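Local structure of separin (Saccharomyces cerevisiae, 5U1T) at residues H111-I116 with Q138-R143; L132-L137 with T176-S181; H152-F157 with T187-L192; I237-F242 with I256-I261. The protein is a caspase-like cysteine protease that triggers chromosome segregation by cleaving the MCD1/SCC1 subunit of cohesin at the onset of anaphase, and is held inactive by securin before then. All coordinates share one frame; numbering follows the deposited sequence.

Contact 1 (H111-I116 with Q138-R143)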
# COMPACT_ATOMS: atom_id res chain seq x y z
N HIS A 111 51.51 34.28 2.15
CA HIS A 111 52.47 34.50 1.10
C HIS A 111 53.65 35.32 1.61
O HIS A 111 54.35 35.99 0.84
CB HIS A 111 51.81 35.15 -0.12
CG HIS A 111 50.87 36.27 0.22
ND1 HIS A 111 49.50 36.09 0.24
CD2 HIS A 111 51.10 37.57 0.51
CE1 HIS A 111 48.92 37.25 0.55
NE2 HIS A 111 49.87 38.16 0.72
N SER A 112 53.88 35.22 2.92
CA SER A 112 55.07 35.73 3.59
C SER A 112 55.19 35.06 4.95
O SER A 112 54.23 34.44 5.44
CB SER A 112 55.03 37.25 3.74
OG SER A 112 54.14 37.66 4.77
N LEU A 113 56.35 35.18 5.57
CA LEU A 113 56.53 34.59 6.89
C LEU A 113 55.69 35.37 7.91
O LEU A 113 55.34 34.86 8.97
CB LEU A 113 58.00 34.58 7.29
CG LEU A 113 58.87 33.51 6.61
CD1 LEU A 113 60.27 33.46 7.26
CD2 LEU A 113 58.18 32.14 6.68
N LYS A 114 55.34 36.60 7.56
CA LYS A 114 54.58 37.46 8.45
C LYS A 114 53.18 36.88 8.63
O LYS A 114 52.58 36.99 9.71
CB LYS A 114 54.54 38.88 7.90
CG LYS A 114 53.46 39.79 8.46
CD LYS A 114 52.68 40.39 7.30
CE LYS A 114 51.61 41.36 7.74
NZ LYS A 114 50.79 41.77 6.56
N ASN A 115 52.67 36.26 7.58
CA ASN A 115 51.36 35.62 7.60
C ASN A 115 51.33 34.36 8.49
O ASN A 115 50.36 34.11 9.20
CB ASN A 115 50.91 35.28 6.16
CG ASN A 115 50.62 36.52 5.30
OD1 ASN A 115 50.14 37.55 5.79
ND2 ASN A 115 50.88 36.40 4.00
N ILE A 116 52.41 33.58 8.45
CA ILE A 116 52.65 32.48 9.37
C ILE A 116 52.62 32.96 10.82
O ILE A 116 51.82 32.46 11.63
CB ILE A 116 54.01 31.80 9.10
CG1 ILE A 116 54.07 31.26 7.67
CG2 ILE A 116 54.33 30.73 10.14
CD1 ILE A 116 52.85 30.43 7.26
N GLN A 138 63.35 31.44 13.56
CA GLN A 138 64.71 30.98 13.33
C GLN A 138 65.21 31.49 11.99
O GLN A 138 66.32 32.03 11.90
CB GLN A 138 64.78 29.44 13.38
CG GLN A 138 66.15 28.81 13.09
CD GLN A 138 67.22 29.16 14.13
OE1 GLN A 138 66.91 29.60 15.24
NE2 GLN A 138 68.48 28.98 13.76
N ILE A 139 64.39 31.35 10.95
CA ILE A 139 64.75 31.78 9.61
C ILE A 139 64.96 33.30 9.57
O ILE A 139 65.98 33.76 9.05
CB ILE A 139 63.67 31.36 8.58
CG1 ILE A 139 63.59 29.83 8.52
CG2 ILE A 139 63.99 31.90 7.20
CD1 ILE A 139 62.54 29.29 7.60
N ILE A 140 64.03 34.07 10.14
CA ILE A 140 64.14 35.53 10.18
C ILE A 140 65.44 35.93 10.86
O ILE A 140 66.13 36.89 10.47
CB ILE A 140 62.95 36.19 10.91
CG1 ILE A 140 61.64 35.86 10.20
CG2 ILE A 140 63.12 37.70 10.99
CD1 ILE A 140 60.41 36.35 10.93
N LEU A 141 65.80 35.17 11.88
CA LEU A 141 67.05 35.39 12.56
C LEU A 141 68.25 35.09 11.66
O LEU A 141 69.10 35.94 11.48
CB LEU A 141 67.11 34.53 13.81
CG LEU A 141 68.30 34.90 14.68
CD1 LEU A 141 68.20 36.36 15.06
CD2 LEU A 141 68.28 34.00 15.90
N LYS A 142 68.31 33.90 11.08
CA LYS A 142 69.48 33.53 10.30
C LYS A 142 69.59 34.27 8.97
O LYS A 142 70.68 34.38 8.41
CB LYS A 142 69.51 32.03 10.05
CG LYS A 142 69.70 31.23 11.32
CD LYS A 142 70.80 31.84 12.16
CE LYS A 142 72.04 30.96 12.18
NZ LYS A 142 71.96 29.92 13.28
N ARG A 143 68.48 34.78 8.46
CA ARG A 143 68.53 35.64 7.28
C ARG A 143 68.86 37.09 7.65
O ARG A 143 69.02 37.95 6.77
CB ARG A 143 67.22 35.58 6.50
CG ARG A 143 66.91 34.21 5.90
CD ARG A 143 65.74 34.26 4.94
NE ARG A 143 66.13 34.63 3.58
CZ ARG A 143 65.40 34.34 2.51
NH1 ARG A 143 64.25 33.68 2.64
NH2 ARG A 143 65.82 34.69 1.30
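In the helical domain of separase, a short helix meets the end of a longer one: L113, in the first turn of helix 113-117, packs against I139 and I140 in the last turns of helix 129-142. L113 CD1 reaches both isoleucines at once, 4.0 Å from I139 CG2 and equally near I140 CG1. The first of these partners is a methyl, the second a methylene. The side chains of L113 and I139 stand at about a right angle, whereas L113 and I140 run antiparallel past one another. In I139 the methyl points opposite the backbone N, which brings the beta branch to the leucine while CG1 extends to another side. Y149 of helix 146-158 touches both L113 and I140, and S95 and I98 of helix 91-103 touch L113 and I139 respectively, so the three apolar residues are buried. Beyond them, Q138 OE1 and K142 NZ bond to the backbone of the other protein in the assembly. Just before L113, S112 occupies the N-cap position of the short helix, its OG accepting weakly from K114 N at 3.2 Å and from N115 N at 3.5 Å.

Contact 2 (L132-L137 with T176-S181)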
# COMPACT_ATOMS: atom_id res chain seq x y z
N LEU A 132 55.90 25.79 14.02
CA LEU A 132 56.10 26.41 12.72
C LEU A 132 56.61 27.85 12.89
O LEU A 132 57.57 28.26 12.25
CB LEU A 132 54.79 26.40 11.90
CG LEU A 132 54.91 26.78 10.42
CD1 LEU A 132 55.78 25.78 9.64
CD2 LEU A 132 53.54 26.94 9.76
N LYS A 133 55.97 28.59 13.79
CA LYS A 133 56.33 29.96 14.06
C LYS A 133 57.77 30.10 14.60
O LYS A 133 58.50 31.05 14.26
CB LYS A 133 55.32 30.55 15.04
CG LYS A 133 53.92 30.66 14.47
CD LYS A 133 53.01 31.55 15.31
CE LYS A 133 51.60 31.65 14.71
NZ LYS A 133 50.82 32.73 15.35
N ILE A 134 58.19 29.14 15.43
CA ILE A 134 59.54 29.11 15.95
C ILE A 134 60.53 28.90 14.80
O ILE A 134 61.61 29.50 14.78
CB ILE A 134 59.72 28.01 17.07
CG1 ILE A 134 58.87 28.33 18.30
CG2 ILE A 134 61.17 27.90 17.50
CD1 ILE A 134 58.94 27.30 19.36
N LEU A 135 60.17 28.05 13.85
CA LEU A 135 61.02 27.83 12.68
C LEU A 135 61.09 29.11 11.83
O LEU A 135 62.15 29.47 11.32
CB LEU A 135 60.53 26.65 11.85
CG LEU A 135 60.50 25.30 12.59
CD1 LEU A 135 59.69 24.21 11.85
CD2 LEU A 135 61.90 24.83 12.83
N ALA A 136 59.96 29.79 11.70
CA ALA A 136 59.91 31.03 10.95
C ALA A 136 60.75 32.09 11.64
O ALA A 136 61.44 32.88 10.98
CB ALA A 136 58.47 31.50 10.79
N LEU A 137 60.72 32.12 12.97
CA LEU A 137 61.55 33.08 13.70
C LEU A 137 63.03 32.73 13.55
O LEU A 137 63.86 33.63 13.42
CB LEU A 137 61.17 33.12 15.18
CG LEU A 137 59.84 33.80 15.48
CD1 LEU A 137 59.56 33.82 16.96
CD2 LEU A 137 59.78 35.20 14.91
N THR A 176 61.90 30.90 24.25
CA THR A 176 62.43 31.95 25.10
C THR A 176 63.89 32.20 24.73
O THR A 176 64.38 33.33 24.83
CB THR A 176 62.31 31.59 26.59
OG1 THR A 176 63.32 30.64 26.95
CG2 THR A 176 60.93 30.99 26.91
N LYS A 177 64.57 31.16 24.26
CA LYS A 177 65.91 31.32 23.74
C LYS A 177 65.87 32.15 22.46
O LYS A 177 66.75 32.98 22.22
CB LYS A 177 66.55 29.96 23.46
CG LYS A 177 68.01 30.02 23.16
CD LYS A 177 68.56 28.68 22.76
CE LYS A 177 70.07 28.78 22.55
NZ LYS A 177 70.63 27.59 21.89
N ILE A 178 64.85 31.91 21.64
CA ILE A 178 64.64 32.67 20.41
C ILE A 178 64.49 34.16 20.73
O ILE A 178 65.01 35.01 20.01
CB ILE A 178 63.42 32.12 19.62
CG1 ILE A 178 63.85 30.98 18.70
CG2 ILE A 178 62.77 33.20 18.79
CD1 ILE A 178 64.91 31.39 17.68
N VAL A 179 63.82 34.46 21.84
CA VAL A 179 63.60 35.83 22.29
C VAL A 179 64.90 36.55 22.69
O VAL A 179 65.12 37.71 22.34
CB VAL A 179 62.62 35.86 23.48
CG1 VAL A 179 62.49 37.27 24.04
CG2 VAL A 179 61.28 35.33 23.05
N LEU A 180 65.74 35.84 23.43
CA LEU A 180 66.98 36.38 23.87
C LEU A 180 67.84 36.67 22.69
O LEU A 180 68.51 37.68 22.64
CB LEU A 180 67.69 35.38 24.75
CG LEU A 180 69.08 35.84 25.14
CD1 LEU A 180 68.93 36.90 26.21
CD2 LEU A 180 69.93 34.69 25.63
N SER A 181 67.82 35.78 21.71
CA SER A 181 68.63 35.99 20.55
C SER A 181 68.14 37.16 19.70
O SER A 181 68.91 37.82 19.06
CB SER A 181 68.80 34.70 19.76
OG SER A 181 67.89 34.66 18.71
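I178 of helix 172-185 gives up more surface here than any other residue, and it does so against L137 and, to a smaller extent, I134, which lie one turn apart on helix 129-142. The beta branch does most of the work: I178 CG2 touches both L137 CD1, at 3.7 Å, and L137 CB, at 3.9 Å, the two side chains crossing at a slant. With CG2 opposite the backbone N (CG1 at chi1 -87°), this methyl is carried across to L137, and the other branch turns to the remaining partner, I178 CG1 coming 4.3 Å from I134 CG2. A single isoleucine thus divides its two branches between successive turns of the facing helix. The backbones come closest at the same place, with L137 CA and I178 CA 7.4 Å apart. The polar neighbour on helix 129-142 is K133, whose NZ is hydrogen-bonded to three backbone oxygens, L117 O, A119 O and Y163 O. I153, L156 and F157 of helix 146-158 close over L137, and an apolar side chain of the other protein in the assembly packs on I134. The three side chains offer each other nothing but carbon, which implies that van der Waals contact and the exclusion of water hold the two helices together here, without directional bonds to fix their register.

Contact 3 (H152-F157 with T187-L192); sequences HILELF and TSCKVL
E155 OE1 is gripped twice, by a salt bridge with R334 NH1 and a hydrogen bond with Y163 OH, and this polar grip lies on a different side of helix 146-158 from the apolar contact made by its neighbour L154. There the leucine meets C189 and L192, at the start of helix 190-203. L154 CD1 lies 3.7 Å from C189 SG and 4.0 Å from L192 CD1, while L154 CD2 approaches that same L192 methyl, so the forked end of one leucine straddles a single methyl of the other. The two leucine side chains stand nearly perpendicular. C189 is the N-cap residue, with a left-handed backbone (phi 56°, psi 29°), and its sulfur, placed beside the backbone N by chi1 -61°, points at the leucine as an apolar partner. Its backbone is further tied to E231 by a hydrogen bond. The contact therefore joins the first turn of one helix to the middle of another. Around it, Y238 and F242 of helix 236-250 press on L154, and L239 and F242 on L192, while I153 and F157 turn toward helices 129-142 and 172-185, so helix 146-158 meets those two through some of its side chains and 190-203 and 236-250 through others.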
# COMPACT_ATOMS: atom_id res chain seq x y z
N HIS A 152 56.27 43.37 13.01
CA HIS A 152 55.50 42.13 13.04
C HIS A 152 55.93 41.22 14.18
O HIS A 152 55.10 40.51 14.77
CB HIS A 152 55.65 41.39 11.72
CG HIS A 152 55.34 42.25 10.54
ND1 HIS A 152 54.21 43.04 10.49
CD2 HIS A 152 56.00 42.44 9.38
CE1 HIS A 152 54.20 43.69 9.33
NE2 HIS A 152 55.27 43.34 8.64
N ILE A 153 57.22 41.22 14.49
CA ILE A 153 57.72 40.38 15.55
C ILE A 153 57.25 40.96 16.87
O ILE A 153 56.87 40.22 17.79
CB ILE A 153 59.23 40.27 15.49
CG1 ILE A 153 59.60 39.27 14.40
CG2 ILE A 153 59.79 39.79 16.80
CD1 ILE A 153 60.95 39.48 13.85
N LEU A 154 57.22 42.28 16.95
CA LEU A 154 56.68 42.93 18.13
C LEU A 154 55.18 42.63 18.27
O LEU A 154 54.74 42.23 19.33
CB LEU A 154 56.94 44.43 18.09
CG LEU A 154 58.42 44.83 18.24
CD1 LEU A 154 58.62 46.35 18.22
CD2 LEU A 154 59.04 44.22 19.50
N GLU A 155 54.42 42.79 17.18
CA GLU A 155 52.97 42.54 17.18
C GLU A 155 52.63 41.11 17.64
O GLU A 155 51.75 40.90 18.48
CB GLU A 155 52.38 42.80 15.78
CG GLU A 155 51.05 42.09 15.48
CD GLU A 155 49.85 42.69 16.22
OE1 GLU A 155 48.73 42.12 16.09
OE2 GLU A 155 50.01 43.72 16.92
N LEU A 156 53.36 40.15 17.08
CA LEU A 156 53.36 38.77 17.51
C LEU A 156 53.48 38.63 19.02
O LEU A 156 52.58 38.12 19.68
CB LEU A 156 54.52 38.02 16.85
CG LEU A 156 54.78 36.61 17.33
CD1 LEU A 156 53.61 35.79 16.90
CD2 LEU A 156 56.09 36.06 16.77
N PHE A 157 54.59 39.10 19.56
CA PHE A 157 54.89 38.88 20.96
C PHE A 157 54.06 39.78 21.85
O PHE A 157 53.75 39.40 22.98
CB PHE A 157 56.38 39.05 21.20
CG PHE A 157 57.19 37.81 20.85
CD1 PHE A 157 57.15 36.69 21.67
CD2 PHE A 157 57.97 37.77 19.72
CE1 PHE A 157 57.89 35.55 21.36
CE2 PHE A 157 58.71 36.63 19.41
CZ PHE A 157 58.67 35.52 20.23
N THR A 187 68.53 46.14 16.56
CA THR A 187 69.11 47.46 16.67
C THR A 187 68.11 48.40 17.35
O THR A 187 68.40 49.58 17.56
CB THR A 187 69.54 48.04 15.29
OG1 THR A 187 68.46 47.95 14.36
CG2 THR A 187 70.73 47.28 14.73
N SER A 188 66.94 47.87 17.69
CA SER A 188 65.96 48.66 18.43
C SER A 188 65.08 47.83 19.34
O SER A 188 65.03 46.61 19.23
CB SER A 188 65.09 49.45 17.46
OG SER A 188 64.23 50.32 18.19
N CYS A 189 64.39 48.52 20.24
CA CYS A 189 63.42 47.91 21.15
C CYS A 189 64.00 46.78 21.99
O CYS A 189 63.26 45.86 22.36
CB CYS A 189 62.21 47.38 20.38
SG CYS A 189 61.30 48.63 19.48
N LYS A 190 65.29 46.84 22.29
CA LYS A 190 65.95 45.83 23.10
C LYS A 190 65.22 45.65 24.45
O LYS A 190 65.06 44.53 24.95
CB LYS A 190 67.43 46.21 23.33
CG LYS A 190 68.08 46.85 22.10
CD LYS A 190 69.59 46.60 22.03
CE LYS A 190 69.89 45.13 21.84
NZ LYS A 190 71.33 44.87 21.55
N VAL A 191 64.75 46.76 25.01
CA VAL A 191 63.93 46.74 26.22
C VAL A 191 62.71 45.82 26.07
O VAL A 191 62.45 44.98 26.93
CB VAL A 191 63.45 48.16 26.60
CG1 VAL A 191 63.08 48.95 25.36
CG2 VAL A 191 62.27 48.10 27.55
N LEU A 192 61.97 45.98 24.97
CA LEU A 192 60.76 45.19 24.71
C LEU A 192 61.04 43.70 24.72
O LEU A 192 60.32 42.92 25.35
CB LEU A 192 60.14 45.60 23.38
CG LEU A 192 59.50 46.98 23.41
CD1 LEU A 192 58.82 47.29 22.09
CD2 LEU A 192 58.51 47.06 24.56

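Contact 4 (I237-F242 with I256-I261); sequences IYLNSF and IMLLDI
L239 joins helix 236-250 to the short helix 258-261 by packing on L258 and I261, and the residues of 237-242 divide the surrounding duties among themselves. I237 packs on R290 and S294, and Y238 then turns its side chain to helix 146-158, touching L154, E155 and S158. L239 is the one residue of this segment that reaches across to the other. Its CG lies opposite the backbone N (chi1 -174°), which sends the fork outward: L239 CD1 comes 4.1 Å from L258 CD1, methyl against methyl, and L239 CD2 stands a looser 4.5 Å from I261 CG2. The two leucine side chains meet at a slant. The backbones stay well apart, the closest pair being L239 CA and I261 CA at 9.5 Å. Next comes N240, whose ND2 bonds to E336 O, followed by S241, whose OG is hydrogen-bonded to S158 OG. F242 completes the segment, with Y238 O in plane at the edge of its ring. On the facing segment the turn is held lightly: the backbone bonds from D260 N to M257 O and from I261 N to L258 O are weak, as is the bent bond from M257 N to D260 OD2 at 3.5 Å. I256 N is tied back to helix 236-250 by a hydrogen bond with Y246 OH. The leucine contact thus sits at a junction of helices, with L192 and L195 of helix 190-203 also on L239, L154 of helix 146-158 on Y238 and F242, and L225 of helix 217-225 touching I256 and D260.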
# COMPACT_ATOMS: atom_id res chain seq x y z
N ILE A 237 54.64 52.31 20.81
CA ILE A 237 53.24 51.95 20.96
C ILE A 237 53.04 50.64 21.71
O ILE A 237 52.10 50.49 22.51
CB ILE A 237 52.55 51.81 19.61
CG1 ILE A 237 52.86 52.99 18.70
CG2 ILE A 237 51.08 51.77 19.84
CD1 ILE A 237 52.05 54.24 19.04
N TYR A 238 53.94 49.69 21.45
CA TYR A 238 53.86 48.36 22.04
C TYR A 238 54.17 48.31 23.53
O TYR A 238 53.47 47.61 24.27
CB TYR A 238 54.78 47.41 21.29
CG TYR A 238 54.36 47.18 19.86
CD1 TYR A 238 53.16 46.52 19.57
CD2 TYR A 238 55.14 47.63 18.81
CE1 TYR A 238 52.77 46.31 18.26
CE2 TYR A 238 54.76 47.43 17.51
CZ TYR A 238 53.58 46.77 17.24
OH TYR A 238 53.21 46.58 15.93
N LEU A 239 55.21 49.07 23.94
CA LEU A 239 55.77 49.06 25.30
C LEU A 239 54.77 48.75 26.40
O LEU A 239 55.05 47.92 27.27
CB LEU A 239 56.44 50.40 25.61
CG LEU A 239 57.25 50.67 26.90
CD1 LEU A 239 56.38 51.07 28.09
CD2 LEU A 239 58.16 49.51 27.29
N ASN A 240 53.62 49.42 26.37
CA ASN A 240 52.60 49.17 27.38
C ASN A 240 52.23 47.70 27.46
O ASN A 240 52.22 47.12 28.54
CB ASN A 240 51.35 50.00 27.10
CG ASN A 240 50.36 49.95 28.25
OD1 ASN A 240 50.58 50.58 29.29
ND2 ASN A 240 49.27 49.21 28.06
N SER A 241 51.93 47.11 26.31
CA SER A 241 51.57 45.69 26.24
C SER A 241 52.65 44.82 26.89
O SER A 241 52.35 44.01 27.77
CB SER A 241 51.33 45.27 24.79
OG SER A 241 50.73 43.98 24.70
N PHE A 242 53.90 45.02 26.47
CA PHE A 242 55.01 44.21 26.95
C PHE A 242 55.22 44.28 28.46
O PHE A 242 55.35 43.24 29.12
CB PHE A 242 56.29 44.64 26.26
CG PHE A 242 56.46 44.06 24.90
CD1 PHE A 242 55.93 44.70 23.80
CD2 PHE A 242 57.14 42.87 24.73
CE1 PHE A 242 56.09 44.16 22.54
CE2 PHE A 242 57.29 42.33 23.47
CZ PHE A 242 56.76 42.98 22.37
N ILE A 256 61.06 45.75 37.41
CA ILE A 256 61.56 46.86 36.66
C ILE A 256 60.31 47.67 36.55
O ILE A 256 59.36 47.23 35.94
CB ILE A 256 61.98 46.44 35.27
CG1 ILE A 256 63.26 45.62 35.34
CG2 ILE A 256 62.21 47.65 34.40
CD1 ILE A 256 64.09 45.73 34.09
N MET A 257 60.27 48.83 37.17
CA MET A 257 59.06 49.63 37.13
C MET A 257 58.94 50.40 35.85
O MET A 257 59.87 50.48 35.07
CB MET A 257 58.98 50.56 38.33
CG MET A 257 58.80 49.83 39.64
SD MET A 257 57.08 49.48 39.98
CE MET A 257 56.28 50.78 39.05
N LEU A 258 57.77 50.98 35.64
CA LEU A 258 57.50 51.69 34.42
C LEU A 258 58.11 53.05 34.37
O LEU A 258 58.34 53.60 33.30
CB LEU A 258 56.00 51.79 34.20
CG LEU A 258 55.55 52.94 33.33
CD1 LEU A 258 55.85 52.67 31.87
CD2 LEU A 258 54.08 53.22 33.53
N LEU A 259 58.43 53.60 35.53
CA LEU A 259 59.04 54.91 35.60
C LEU A 259 60.53 54.88 35.38
O LEU A 259 61.16 55.92 35.26
CB LEU A 259 58.68 55.61 36.91
CG LEU A 259 57.36 56.37 36.82
CD1 LEU A 259 56.91 56.86 38.19
CD2 LEU A 259 57.46 57.52 35.84
N ASP A 260 61.12 53.69 35.36
CA ASP A 260 62.52 53.56 35.03
C ASP A 260 62.67 53.79 33.53
O ASP A 260 63.66 54.32 33.08
CB ASP A 260 63.03 52.16 35.36
CG ASP A 260 62.60 51.69 36.71
OD1 ASP A 260 61.68 52.31 37.26
OD2 ASP A 260 63.17 50.72 37.22
N ILE A 261 61.67 53.36 32.76
CA ILE A 261 61.67 53.51 31.33
C ILE A 261 61.12 54.84 30.91
O ILE A 261 61.73 55.55 30.13
CB ILE A 261 60.75 52.48 30.70
CG1 ILE A 261 61.10 51.09 31.19
CG2 ILE A 261 60.84 52.55 29.19
CD1 ILE A 261 59.91 50.35 31.75

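The four contacts lie in a succession of packed helices near one end of the elongated molecule, their centres 70 to 82 Å from the centre of the chain and away from the putative catalytic cysteine. Contacts 1 and 2 share helix 129-142, with centres about 10 Å apart; contacts 2 and 3, and 3 and 4, are each about 12 Å apart, contacts 1 and 3 about 15 Å, and contacts 1 and 4 about 27 Å. In sequence, contact 2 interleaves with both 1 and 3, whereas contact 4 follows them all. All four of the closer pairs touch directly, largely through side chains, so the packing passes from one to the next; contacts 1 and 2 also border the partner protein.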